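Local coordinates for protein ArCE4A (Arthrobacter sp. AW19M34-1, PDB 5LFZ) that is a carbohydrate esterase family 4 deacetylase that probably removes acetyl groups from N-acetylated polysaccharides such as chitin, using a bound metal ion, at residues H86-T90 against P121-G127. Residue numbers count along the deposited sequence, not the author numbering.
Sequences HKDIT and PPYGAHG. With NI (nickel (II) ion), chain B.
A nickel-ligating imidazole meets a proline over one face and a tyrosine at its edge: with chi1 t, His86 NE2 binds NI at 2.1 Å, Pro122 CB lies 3.9 Å from the ring centroid, 12° off its normal (CH-pi), and the ring edge meets the Tyr123 face (T-shaped; centroids 4.6 Å, planes 88°). The hydrogen bond from His86 ND1 to Tyr123 OH, 3.1 Å at 140°, is weak. Positive phi at Tyr123 (64/8) and Gly124 (72/9) folds 121-125 into consecutive turns, Gly124 N to Pro121 O (2.9 Å) and Ala125 N to Pro122 O (3.1 Å). CA register pairs Asp88 with Pro122 (5.5 Å) and Thr90 with His126 (5.9 Å). No backbone hydrogen bond joins the segments; water 2 bridges Ile89 N (3.0 Å), Pro122 O (2.9 Å) and Ala125 O (2.7 Å). Asp88 OD1 accepts from Thr90 N (2.9 Å), an Asx turn. Water 3, 2.9 Å from Tyr123 N, binds NI at 2.1 Å. With Asp33 and His82, His86 completes the Asp-His-His metal site of NodB-type CE4 deacetylases.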
# COMPACT_ATOMS: atom_id res chain seq x y z
N HIS A 86 11.35 -7.81 -3.85
CA HIS A 86 10.52 -7.42 -5.00
C HIS A 86 10.60 -8.38 -6.17
O HIS A 86 10.62 -7.96 -7.33
CB HIS A 86 10.88 -6.00 -5.47
CG HIS A 86 9.75 -5.29 -6.15
ND1 HIS A 86 9.49 -5.42 -7.50
CD2 HIS A 86 8.79 -4.46 -5.67
CE1 HIS A 86 8.43 -4.70 -7.82
NE2 HIS A 86 8.00 -4.10 -6.73
N LYS A 87 10.63 -9.67 -5.88
CA LYS A 87 10.60 -10.67 -6.95
C LYS A 87 9.15 -11.05 -7.28
O LYS A 87 8.29 -11.12 -6.39
CB LYS A 87 11.41 -11.90 -6.56
CG LYS A 87 12.91 -11.63 -6.48
CD LYS A 87 13.70 -12.82 -5.94
CE LYS A 87 15.17 -12.45 -5.77
NZ LYS A 87 16.01 -13.58 -5.29
N ASP A 88 8.89 -11.27 -8.56
CA ASP A 88 7.64 -11.86 -9.02
C ASP A 88 7.48 -13.22 -8.35
O ASP A 88 8.29 -14.11 -8.59
CB ASP A 88 7.67 -11.97 -10.56
CG ASP A 88 6.40 -12.56 -11.16
OD1 ASP A 88 5.63 -13.26 -10.46
OD2 ASP A 88 6.18 -12.34 -12.37
N ILE A 89 6.46 -13.37 -7.51
CA ILE A 89 6.34 -14.59 -6.70
C ILE A 89 6.03 -15.80 -7.57
O ILE A 89 6.27 -16.93 -7.15
CB ILE A 89 5.25 -14.48 -5.61
CG1 ILE A 89 3.86 -14.45 -6.24
CG2 ILE A 89 5.48 -13.26 -4.73
CD1 ILE A 89 2.74 -14.47 -5.23
N THR A 90 5.52 -15.58 -8.78
CA THR A 90 5.17 -16.70 -9.65
C THR A 90 6.42 -17.30 -10.28
O THR A 90 6.36 -18.34 -10.93
CB THR A 90 4.19 -16.29 -10.77
OG1 THR A 90 4.85 -15.46 -11.72
CG2 THR A 90 2.99 -15.56 -10.19
N PRO A 121 1.39 -8.47 -4.19
CA PRO A 121 2.44 -9.15 -4.95
C PRO A 121 3.11 -8.20 -5.93
O PRO A 121 2.42 -7.44 -6.60
CB PRO A 121 1.68 -10.26 -5.68
CG PRO A 121 0.31 -9.70 -5.87
CD PRO A 121 0.04 -8.85 -4.64
N PRO A 122 4.45 -8.22 -5.99
CA PRO A 122 5.19 -7.40 -6.96
C PRO A 122 4.66 -7.55 -8.38
O PRO A 122 4.36 -8.66 -8.82
CB PRO A 122 6.62 -7.95 -6.85
CG PRO A 122 6.72 -8.38 -5.42
CD PRO A 122 5.36 -8.95 -5.09
N TYR A 123 4.52 -6.42 -9.07
CA TYR A 123 4.05 -6.37 -10.46
C TYR A 123 2.61 -6.86 -10.60
O TYR A 123 2.12 -7.02 -11.72
CB TYR A 123 4.98 -7.19 -11.37
CG TYR A 123 6.45 -6.91 -11.11
CD1 TYR A 123 7.04 -5.73 -11.53
CD2 TYR A 123 7.24 -7.83 -10.43
CE1 TYR A 123 8.37 -5.46 -11.28
CE2 TYR A 123 8.57 -7.57 -10.17
CZ TYR A 123 9.14 -6.39 -10.60
OH TYR A 123 10.47 -6.14 -10.34
N GLY A 124 1.94 -7.09 -9.48
CA GLY A 124 0.59 -7.60 -9.48
C GLY A 124 0.50 -9.07 -9.87
O GLY A 124 -0.58 -9.61 -10.08
N ALA A 125 1.66 -9.72 -9.97
CA ALA A 125 1.73 -11.08 -10.48
C ALA A 125 1.42 -12.09 -9.39
O ALA A 125 2.06 -12.09 -8.34
CB ALA A 125 3.11 -11.35 -11.07
N HIS A 126 0.43 -12.94 -9.65
CA HIS A 126 0.02 -13.96 -8.69
C HIS A 126 -0.75 -15.06 -9.40
O HIS A 126 -0.99 -14.99 -10.61
CB HIS A 126 -0.83 -13.34 -7.58
CG HIS A 126 -2.20 -12.93 -8.02
ND1 HIS A 126 -3.33 -13.66 -7.72
CD2 HIS A 126 -2.62 -11.87 -8.77
CE1 HIS A 126 -4.39 -13.07 -8.25
NE2 HIS A 126 -3.98 -11.99 -8.89
N GLY A 127 -1.14 -16.09 -8.65
CA GLY A 127 -1.88 -17.20 -9.21
C GLY A 127 -2.31 -18.12 -8.09
O GLY A 127 -1.60 -18.25 -7.10
NI NI B . 6.43 -2.80 -6.34
O HOH W 1 12.11 -8.29 -10.20
O HOH W 2 4.46 -11.20 -7.52
O HOH W 3 5.30 -3.97 -7.74
O HOH W 4 4.79 -1.97 -6.94
O HOH W 5 7.10 -1.68 -7.98